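Local atomic coordinates of hydrogenase maturation protease (Wolinella succinogenes, PDB entry 3PU6), a protein that probably acts as an endopeptidase in hydrogenase maturation, and so as an activator of the hydrogenase. Residues Ile59-Ala64 / Thr107-Ile112; Val20-Gly25 / Val37-Asp42. All blocks are in the same frame, centred on the assembly; numbering follows the deposited sequence.

Contact 1 (Ile59-Ala64 / Thr107-Ile112); sequences IVVADA and TIFLGI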
loop_
_atom_site.group_PDB
_atom_site.type_symbol
_atom_site.label_atom_id
_atom_site.label_comp_id
_atom_site.label_asym_id
_atom_site.label_seq_id
_atom_site.Cartn_x
_atom_site.Cartn_y
_atom_site.Cartn_z
ATOM N N ILE A 59 4.930 7.928 3.922
ATOM C CA ILE A 59 4.885 6.678 3.176
ATOM C C ILE A 59 3.648 5.869 3.556
ATOM O O ILE A 59 3.471 5.466 4.698
ATOM C CB ILE A 59 6.119 5.782 3.441
ATOM C CG1 ILE A 59 7.408 6.527 3.112
ATOM C CG2 ILE A 59 6.005 4.487 2.653
ATOM C CD1 ILE A 59 8.644 5.816 3.578
ATOM N N VAL A 60 2.792 5.643 2.579
ATOM C CA VAL A 60 1.748 4.664 2.711
ATOM C C VAL A 60 2.197 3.411 1.975
ATOM O O VAL A 60 2.540 3.463 0.788
ATOM C CB VAL A 60 0.438 5.165 2.114
ATOM C CG1 VAL A 60 -0.577 4.048 2.070
ATOM C CG2 VAL A 60 -0.088 6.324 2.929
ATOM N N VAL A 61 2.213 2.293 2.701
ATOM C CA VAL A 61 2.537 0.995 2.131
ATOM C C VAL A 61 1.255 0.183 2.063
ATOM O O VAL A 61 0.682 -0.130 3.081
ATOM C CB VAL A 61 3.665 0.261 2.938
ATOM C CG1 VAL A 61 3.363 0.233 4.419
ATOM C CG2 VAL A 61 3.888 -1.144 2.414
ATOM N N ALA A 62 0.795 -0.116 0.854
ATOM C CA ALA A 62 -0.431 -0.875 0.659
ATOM C C ALA A 62 -0.193 -2.323 0.195
ATOM O O ALA A 62 0.705 -2.591 -0.600
ATOM C CB ALA A 62 -1.320 -0.164 -0.317
ATOM N N ASP A 63 -1.025 -3.244 0.688
ATOM C CA ASP A 63 -0.873 -4.671 0.392
ATOM C C ASP A 63 -2.195 -5.405 0.485
ATOM O O ASP A 63 -3.070 -5.007 1.230
ATOM C CB ASP A 63 0.119 -5.334 1.358
ATOM C CG ASP A 63 0.736 -6.596 0.771
ATOM O OD1 ASP A 63 0.447 -6.892 -0.418
ATOM O OD2 ASP A 63 1.515 -7.289 1.478
ATOM N N ALA A 64 -2.332 -6.481 -0.280
ATOM C CA ALA A 64 -3.410 -7.434 -0.065
ATOM C C ALA A 64 -3.153 -8.148 1.252
ATOM O O ALA A 64 -2.007 -8.401 1.621
ATOM C CB ALA A 64 -3.465 -8.443 -1.195
ATOM N N THR A 107 5.062 6.514 8.601
ATOM C CA THR A 107 4.786 5.297 7.861
ATOM C C THR A 107 3.405 4.756 8.190
ATOM O O THR A 107 3.143 4.296 9.299
ATOM C CB THR A 107 5.800 4.177 8.141
ATOM O OG1 THR A 107 7.119 4.633 7.818
ATOM C CG2 THR A 107 5.461 2.946 7.293
ATOM N N ILE A 108 2.535 4.781 7.198
ATOM C CA ILE A 108 1.186 4.312 7.364
ATOM C C ILE A 108 0.972 3.008 6.619
ATOM O O ILE A 108 1.308 2.912 5.447
ATOM C CB ILE A 108 0.194 5.385 6.865
ATOM C CG1 ILE A 108 0.232 6.597 7.805
ATOM C CG2 ILE A 108 -1.208 4.810 6.743
ATOM C CD1 ILE A 108 0.030 7.896 7.113
ATOM N N PHE A 109 0.410 2.006 7.300
ATOM C CA PHE A 109 0.007 0.755 6.644
ATOM C C PHE A 109 -1.442 0.794 6.168
ATOM O O PHE A 109 -2.310 1.277 6.871
ATOM C CB PHE A 109 0.244 -0.486 7.537
ATOM C CG PHE A 109 -0.127 -1.794 6.863
ATOM C CD1 PHE A 109 0.697 -2.362 5.903
ATOM C CD2 PHE A 109 -1.327 -2.425 7.151
ATOM C CE1 PHE A 109 0.324 -3.548 5.250
ATOM C CE2 PHE A 109 -1.697 -3.608 6.507
ATOM C CZ PHE A 109 -0.878 -4.164 5.559
ATOM N N LEU A 110 -1.684 0.289 4.963
ATOM C CA LEU A 110 -3.031 0.133 4.426
ATOM C C LEU A 110 -3.278 -1.285 3.913
ATOM O O LEU A 110 -2.867 -1.619 2.805
ATOM C CB LEU A 110 -3.253 1.114 3.281
ATOM C CG LEU A 110 -4.683 1.329 2.754
ATOM C CD1 LEU A 110 -4.720 2.536 1.849
ATOM C CD2 LEU A 110 -5.237 0.118 2.026
ATOM N N GLY A 111 -3.954 -2.110 4.714
ATOM C CA GLY A 111 -4.230 -3.489 4.351
ATOM C C GLY A 111 -5.594 -3.656 3.719
ATOM O O GLY A 111 -6.584 -3.153 4.234
ATOM N N ILE A 112 -5.646 -4.357 2.594
ATOM C CA ILE A 112 -6.883 -4.589 1.872
ATOM C C ILE A 112 -7.102 -6.072 1.911
ATOM O O ILE A 112 -6.329 -6.837 1.352
ATOM C CB ILE A 112 -6.796 -4.103 0.416
ATOM C CG1 ILE A 112 -6.384 -2.633 0.377
ATOM C CG2 ILE A 112 -8.109 -4.306 -0.336
ATOM C CD1 ILE A 112 -5.820 -2.190 -0.974
#
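Ile59-Ala64 and Thr107-Ile112 are neighbouring parallel strands, paired residue by residue from Ile59 with Thr107 to Ala64 with Ile112. Their axes come within 4.7 Å at an angle of 23°. Five backbone hydrogen bonds form the ladder. Ile108 N donates to Ile59 O at 2.8 Å, and Ile108 O receives Val61 N. Val61 O then takes Leu110 N, with the donor tilted 30° from the carbonyl plane. Leu110 O accepts Asp63 N in the longest bond of the set, 3.2 Å. Asp63 O takes Ile112 N. Each strand therefore bonds through every second residue, as parallel pairing requires. The CA-H groups of Val60, Ala62 and Ala64 also point at the carbonyl oxygens of Ile108, Leu110 and Ile112.

These are the third strand across the mixed sheet and its neighbour, at the centre of an alpha/beta fold of the hydrogenase maturation protease family. Backbone bonds from Val60 and Ala62 to strand 5-10 continue the sheet on the far side of 59-64.

Val60, Ala62, Ile108, Leu110 and Ile112 share the face covered by helices 20-31 and 128-147. Val60 touches two residues of the other strand with separate methyls. Its CG2 meets Ile108 CB at 4.1 Å, and its CG1 reaches Leu110 CB at 4.2 Å. On the other face Val61 and Phe109 meet. Phe109 CG is anti to the backbone N (chi1 -178°), and the CD1-CE1 rim of the ring reaches the neighbouring strand. Phe109 CD1 lies 4.0 Å from Val61 CG1 and 3.6 Å from Val61 O, which meets the ring obliquely. Further along, Phe109 CE1 touches Asp63 CB at 4.3 Å. Thr107 OG1 is hydrogen-bonded to Cys104 O.

Contact 2 (Val20-Gly25 / Val37-Asp42); sequences VAIALG and VFFGYD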
loop_
_atom_site.group_PDB
_atom_site.type_symbol
_atom_site.label_atom_id
_atom_site.label_comp_id
_atom_site.label_asym_id
_atom_site.label_seq_id
_atom_site.Cartn_x
_atom_site.Cartn_y
_atom_site.Cartn_z
ATOM N N VAL A 20 -4.335 -6.395 -5.791
ATOM C CA VAL A 20 -5.269 -5.326 -5.486
ATOM C C VAL A 20 -4.539 -4.029 -5.197
ATOM O O VAL A 20 -4.957 -2.978 -5.683
ATOM C CB VAL A 20 -6.263 -5.671 -4.310
ATOM C CG1 VAL A 20 -5.555 -5.663 -2.943
ATOM C CG2 VAL A 20 -7.453 -4.731 -4.318
ATOM N N ALA A 21 -3.457 -4.107 -4.418
ATOM C CA ALA A 21 -2.685 -2.915 -4.084
ATOM C C ALA A 21 -1.945 -2.336 -5.303
ATOM O O ALA A 21 -1.606 -1.162 -5.320
ATOM C CB ALA A 21 -1.731 -3.186 -2.952
ATOM N N ILE A 22 -1.696 -3.156 -6.317
ATOM C CA ILE A 22 -1.132 -2.658 -7.555
ATOM C C ILE A 22 -2.222 -1.871 -8.247
ATOM O O ILE A 22 -1.987 -0.789 -8.793
ATOM C CB ILE A 22 -0.640 -3.786 -8.509
ATOM C CG1 ILE A 22 0.328 -4.740 -7.809
ATOM C CG2 ILE A 22 0.012 -3.186 -9.718
ATOM C CD1 ILE A 22 1.390 -4.047 -7.067
ATOM N N ALA A 23 -3.430 -2.413 -8.226
ATOM C CA ALA A 23 -4.558 -1.707 -8.811
ATOM C C ALA A 23 -4.728 -0.317 -8.156
ATOM O O ALA A 23 -4.809 0.711 -8.833
ATOM C CB ALA A 23 -5.800 -2.538 -8.685
ATOM N N LEU A 24 -4.749 -0.289 -6.829
ATOM C CA LEU A 24 -4.875 0.962 -6.106
ATOM C C LEU A 24 -3.807 1.954 -6.532
ATOM O O LEU A 24 -4.066 3.139 -6.631
ATOM C CB LEU A 24 -4.775 0.715 -4.603
ATOM C CG LEU A 24 -4.727 1.962 -3.729
ATOM C CD1 LEU A 24 -6.067 2.682 -3.741
ATOM C CD2 LEU A 24 -4.327 1.585 -2.329
ATOM N N GLY A 25 -2.606 1.452 -6.775
ATOM C CA GLY A 25 -1.472 2.282 -7.113
ATOM C C GLY A 25 -1.744 3.029 -8.390
ATOM O O GLY A 25 -1.446 4.204 -8.506
ATOM N N VAL A 37 3.905 7.275 -6.734
ATOM C CA VAL A 37 3.586 5.878 -6.489
ATOM C C VAL A 37 4.747 4.972 -6.879
ATOM O O VAL A 37 5.248 5.033 -7.998
ATOM C CB VAL A 37 2.333 5.443 -7.278
ATOM C CG1 VAL A 37 1.919 4.037 -6.897
ATOM C CG2 VAL A 37 1.195 6.389 -7.019
ATOM N N PHE A 38 5.169 4.129 -5.945
ATOM C CA PHE A 38 6.224 3.162 -6.201
ATOM C C PHE A 38 5.678 1.746 -6.201
ATOM O O PHE A 38 5.214 1.263 -5.181
ATOM C CB PHE A 38 7.306 3.279 -5.139
ATOM C CG PHE A 38 8.084 4.539 -5.222
ATOM C CD1 PHE A 38 7.821 5.459 -6.227
ATOM C CD2 PHE A 38 9.106 4.797 -4.331
ATOM C CE1 PHE A 38 8.550 6.621 -6.331
ATOM C CE2 PHE A 38 9.844 5.967 -4.428
ATOM C CZ PHE A 38 9.565 6.877 -5.433
ATOM N N PHE A 39 5.735 1.084 -7.347
ATOM C CA PHE A 39 5.331 -0.315 -7.434
ATOM C C PHE A 39 6.446 -1.249 -7.031
ATOM O O PHE A 39 7.433 -1.391 -7.727
ATOM C CB PHE A 39 4.848 -0.641 -8.836
ATOM C CG PHE A 39 3.678 0.179 -9.255
ATOM C CD1 PHE A 39 3.865 1.442 -9.797
ATOM C CD2 PHE A 39 2.383 -0.294 -9.078
ATOM C CE1 PHE A 39 2.784 2.213 -10.182
ATOM C CE2 PHE A 39 1.293 0.478 -9.452
ATOM C CZ PHE A 39 1.494 1.733 -10.004
ATOM N N GLY A 40 6.286 -1.891 -5.892
ATOM C CA GLY A 40 7.319 -2.772 -5.414
ATOM C C GLY A 40 6.995 -4.175 -5.853
ATOM O O GLY A 40 7.828 -5.068 -5.757
ATOM N N TYR A 41 5.772 -4.354 -6.340
ATOM C CA TYR A 41 5.223 -5.680 -6.591
ATOM C C TYR A 41 5.582 -6.651 -5.467
ATOM O O TYR A 41 5.248 -6.420 -4.302
ATOM C CB TYR A 41 5.688 -6.189 -7.951
ATOM C CG TYR A 41 5.324 -5.227 -9.049
ATOM C CD1 TYR A 41 4.043 -5.223 -9.598
ATOM C CD2 TYR A 41 6.244 -4.294 -9.516
ATOM C CE1 TYR A 41 3.692 -4.332 -10.598
ATOM C CE2 TYR A 41 5.903 -3.387 -10.517
ATOM C CZ TYR A 41 4.627 -3.413 -11.052
ATOM O OH TYR A 41 4.292 -2.520 -12.043
ATOM N N ASP A 42 6.276 -7.731 -5.803
ATOM C CA ASP A 42 6.629 -8.728 -4.792
ATOM C C ASP A 42 8.081 -8.585 -4.326
ATOM O O ASP A 42 8.598 -9.426 -3.586
ATOM C CB ASP A 42 6.311 -10.150 -5.274
ATOM C CG ASP A 42 6.850 -10.435 -6.671
ATOM O OD1 ASP A 42 7.143 -9.467 -7.411
ATOM O OD2 ASP A 42 6.981 -11.624 -7.035
#
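Ile22 meets Phe39 and Tyr41 by apolar contact; its CG2 reaches both rings, its CD1 that of Tyr41. CG2 is anti to the backbone N and meets the CD2-CE2 rim of the Phe39 ring. There Ile22 CG2 lies 3.8 Å from Phe39 CD2, with CE2 only slightly further. The other branch runs through CG1, and its terminal methyl reaches the next aromatic ring. Ile22 CD1 is 3.9 Å from Tyr41 CD1 and approaches that ring obliquely. The side chains of Ile22 and Tyr41 cross at about a right angle. An alanine in place of Ile22 would probably leave a gap beside the Phe39 rim and the Tyr41 ring, where CG2 and CD1 now pack.

Contacts with the helix backbone form a second group. Ile22 O lies at the edge of the Phe39 ring, near its plane, 3.6 Å from Phe39 CE2. Phe39 CZ comes within 3.8 Å of Gly25 C. A side chain at Gly25 would point toward the strand, so its absence lets the ring and the backbone come close. Val37 fills the same region with both methyls. Its CG1 and CG2 are each 3.7 Å from Gly25 O. Val37 CG1 also lies over one face of the Phe39 ring, offset toward the rim.

Helix and strand each keep their own backbone bonds. In the helix, Leu24 N bonds to Val20 O. The strand pairs with 5-10 through Phe38 and Gly40, and Tyr41 bonds with Gly11 just beyond it. Phe38 faces helix 48-54, on the other side of the sheet. The axes of helix 20-25 and strand 37-41 run at 161°, 9.2 Å apart at closest. This is the helix-on-strand packing of a beta-alpha-beta crossover, here strand 5-10, helix 20-31 and strand 35-41.

In the fold
Contact 1 and contact 2 belong to one sheet, with strand 5-10 lying between their strands. Their centres are about 10 Å apart. Helix 20-31 is the direct link: while Ile22 and Gly25 turn to the outermost strand 35-41, Ala21 and Val20 pack on the strands of contact 1. Ala21 CB lies 3.4 Å from Ala62 O. Val20 CG1 is 3.9 Å from both Ala64 CB and Ile112 CG2, so it spans the two paired strands near their C-terminal ends. Along the chain the contacts are in series, since contact 2 closes before 59-64 begins. Contact 1 is the more central and is wholly buried, whereas contact 2 is partly buried.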